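Local atomic coordinates of D-alanyl-D-alanine carboxypeptidase (Enterococcus faecalis V583, PDB entry 5ZHF), a protein that cleaves the C-terminal D-alanine from peptidoglycan pentapeptides as a zinc-dependent DD-carboxypeptidase associated with vancomycin resistance. Residues D87-I92 against Y161-E166. Numbering follows the deposited sequence.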
loop_
_atom_site.group_PDB
_atom_site.type_symbol
_atom_site.label_atom_id
_atom_site.label_comp_id
_atom_site.label_asym_id
_atom_site.label_seq_id
_atom_site.Cartn_x
_atom_site.Cartn_y
_atom_site.Cartn_z
ATOM N N ASP A 87 -16.741 -11.651 8.514
ATOM C CA ASP A 87 -17.776 -10.865 7.869
ATOM C C ASP A 87 -18.164 -11.362 6.465
ATOM O O ASP A 87 -18.870 -10.677 5.751
ATOM C CB ASP A 87 -17.366 -9.390 7.778
ATOM C CG ASP A 87 -17.465 -8.662 9.096
ATOM O OD1 ASP A 87 -18.290 -9.042 9.948
ATOM O OD2 ASP A 87 -16.724 -7.661 9.255
ATOM N N GLY A 88 -17.686 -12.538 6.087
ATOM C CA GLY A 88 -17.940 -13.071 4.740
ATOM C C GLY A 88 -17.203 -12.363 3.615
ATOM O O GLY A 88 -17.616 -12.427 2.443
ATOM N N VAL A 89 -16.086 -11.706 3.945
ATOM C CA VAL A 89 -15.299 -10.963 2.974
ATOM C C VAL A 89 -13.956 -11.686 2.859
ATOM O O VAL A 89 -13.312 -11.954 3.866
ATOM C CB VAL A 89 -15.122 -9.495 3.435
ATOM C CG1 VAL A 89 -14.123 -8.782 2.549
ATOM C CG2 VAL A 89 -16.463 -8.780 3.414
ATOM N N TYR A 90 -13.553 -12.070 1.641
ATOM C CA TYR A 90 -12.420 -12.982 1.450
ATOM C C TYR A 90 -11.272 -12.342 0.661
ATOM O O TYR A 90 -11.282 -12.334 -0.575
ATOM C CB TYR A 90 -12.922 -14.270 0.758
ATOM C CG TYR A 90 -13.745 -15.068 1.723
ATOM C CD1 TYR A 90 -15.100 -14.792 1.887
ATOM C CD2 TYR A 90 -13.156 -16.030 2.529
ATOM C CE1 TYR A 90 -15.858 -15.496 2.801
ATOM C CE2 TYR A 90 -13.903 -16.734 3.457
ATOM C CZ TYR A 90 -15.241 -16.454 3.592
ATOM O OH TYR A 90 -15.983 -17.173 4.514
ATOM N N PRO A 91 -10.299 -11.733 1.369
ATOM C CA PRO A 91 -9.216 -11.060 0.667
ATOM C C PRO A 91 -8.008 -11.951 0.407
ATOM O O PRO A 91 -7.889 -13.037 0.975
ATOM C CB PRO A 91 -8.828 -9.903 1.624
ATOM C CG PRO A 91 -9.324 -10.342 2.965
ATOM C CD PRO A 91 -10.263 -11.486 2.819
ATOM N N ILE A 92 -7.106 -11.460 -0.424
ATOM C CA ILE A 92 -5.805 -12.082 -0.653
ATOM C C ILE A 92 -4.757 -10.978 -0.659
ATOM O O ILE A 92 -5.066 -9.821 -0.990
ATOM C CB ILE A 92 -5.734 -12.842 -2.008
ATOM C CG1 ILE A 92 -5.942 -11.879 -3.190
ATOM C CG2 ILE A 92 -6.779 -13.963 -2.070
ATOM C CD1 ILE A 92 -5.643 -12.511 -4.553
ATOM N N TYR A 161 -12.615 -3.906 -1.121
ATOM C CA TYR A 161 -12.138 -2.527 -0.995
ATOM C C TYR A 161 -13.005 -1.716 -0.044
ATOM O O TYR A 161 -12.491 -0.950 0.785
ATOM C CB TYR A 161 -12.030 -1.821 -2.350
ATOM C CG TYR A 161 -11.144 -2.496 -3.368
ATOM C CD1 TYR A 161 -10.023 -3.255 -2.989
ATOM C CD2 TYR A 161 -11.394 -2.357 -4.732
ATOM C CE1 TYR A 161 -9.199 -3.843 -3.926
ATOM C CE2 TYR A 161 -10.582 -2.968 -5.665
ATOM C CZ TYR A 161 -9.482 -3.703 -5.261
ATOM O OH TYR A 161 -8.677 -4.308 -6.199
ATOM N N ARG A 162 -14.317 -1.918 -0.124
ATOM C CA ARG A 162 -15.242 -1.268 0.790
ATOM C C ARG A 162 -15.024 -1.713 2.234
ATOM O O ARG A 162 -14.973 -0.874 3.135
ATOM C CB ARG A 162 -16.693 -1.491 0.354
ATOM C CG ARG A 162 -17.679 -0.722 1.219
ATOM C CD ARG A 162 -19.094 -0.935 0.743
ATOM N NE ARG A 162 -19.486 -2.334 0.821
ATOM C CZ ARG A 162 -20.689 -2.794 0.489
ATOM N NH1 ARG A 162 -21.638 -1.958 0.062
ATOM N NH2 ARG A 162 -20.947 -4.096 0.592
ATOM N N TRP A 163 -14.855 -3.024 2.461
ATOM C CA TRP A 163 -14.641 -3.530 3.794
ATOM C C TRP A 163 -13.342 -2.963 4.365
ATOM O O TRP A 163 -13.291 -2.565 5.537
ATOM C CB TRP A 163 -14.629 -5.061 3.820
ATOM C CG TRP A 163 -14.564 -5.618 5.212
ATOM C CD1 TRP A 163 -15.621 -6.006 5.988
ATOM C CD2 TRP A 163 -13.386 -5.806 6.014
ATOM N NE1 TRP A 163 -15.184 -6.448 7.201
ATOM C CE2 TRP A 163 -13.818 -6.312 7.260
ATOM C CE3 TRP A 163 -12.009 -5.615 5.796
ATOM C CZ2 TRP A 163 -12.933 -6.633 8.281
ATOM C CZ3 TRP A 163 -11.127 -5.909 6.831
ATOM C CH2 TRP A 163 -11.593 -6.420 8.050
ATOM N N LEU A 164 -12.291 -2.947 3.543
ATOM C CA LEU A 164 -11.001 -2.436 4.020
ATOM C C LEU A 164 -11.122 -0.949 4.409
ATOM O O LEU A 164 -10.593 -0.515 5.469
ATOM C CB LEU A 164 -9.943 -2.608 2.946
ATOM C CG LEU A 164 -9.517 -4.048 2.722
ATOM C CD1 LEU A 164 -8.749 -4.178 1.425
ATOM C CD2 LEU A 164 -8.729 -4.621 3.900
ATOM N N ASP A 165 -11.776 -0.176 3.552
ATOM C CA ASP A 165 -11.945 1.265 3.793
ATOM C C ASP A 165 -12.559 1.504 5.157
ATOM O O ASP A 165 -12.124 2.396 5.908
ATOM C CB ASP A 165 -12.801 1.917 2.685
ATOM C CG ASP A 165 -13.057 3.410 2.940
ATOM O OD1 ASP A 165 -12.125 4.225 2.733
ATOM O OD2 ASP A 165 -14.180 3.752 3.371
ATOM N N GLU A 166 -13.574 0.713 5.481
ATOM C CA GLU A 166 -14.371 0.900 6.693
ATOM C C GLU A 166 -13.787 0.233 7.942
ATOM O O GLU A 166 -14.192 0.562 9.066
ATOM C CB GLU A 166 -15.805 0.403 6.413
ATOM C CG GLU A 166 -16.481 1.232 5.325
ATOM C CD GLU A 166 -17.781 0.639 4.778
ATOM O OE1 GLU A 166 -18.225 -0.387 5.266
ATOM O OE2 GLU A 166 -18.336 1.216 3.817
#
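A tryptophan, Trp-163, joins helix 157-167 to the turn between helix 74-86 and edge strand 91-95 by one side-chain hydrogen bond to Asp-87 and apolar packing against Val-89. Helix 74-86 ends in a Schellman motif, with Gly-88, at positive phi, as its C-prime residue: Val-89 N bonds back to Ala-84 O and Gly-88 N to Arg-85 O. Both segments lie in the peptidase domain of this M15B family member, away from its zinc and substrate sites, and the small buried surface, 180 Å² over both sides, marks a local junction.

On the helix, CG of Trp-163 stands anti to the backbone N (chi1 -174°), which carries the indole across to the turn. There the isopropyl group of Val-89 lies over one ring face, near the CB-CG end of the side chain. Its CG2 comes within 3.9 Å of Trp-163 CD1, while Val-89 CG1 sits 4.0 Å from Trp-163 CB. The backbones remain well apart, the nearest pair being CA of Val-89 and CA of Trp-163 at 7.5 Å, and the gap is spanned by side chains. Ala-84 of helix 74-86 also touches the indole, and Leu-164, the next residue on the helix, packs on Ile-148 and Tyr-194 of the four-stranded sheet; Pro-91 of strand 91-95 also packs on Ile-148.

The polar half of the contact is formed at the edge of the indole, near its plane. The carboxylate of Asp-87 arrives there with its plane turned 62° from the ring, yet its bonded oxygen is almost coplanar with the indole. The result is a nearly straight bond, 174° at the hydrogen, from Trp-163 NE1 to the anti lone pair of Asp-87 OD2, 2.8 Å away.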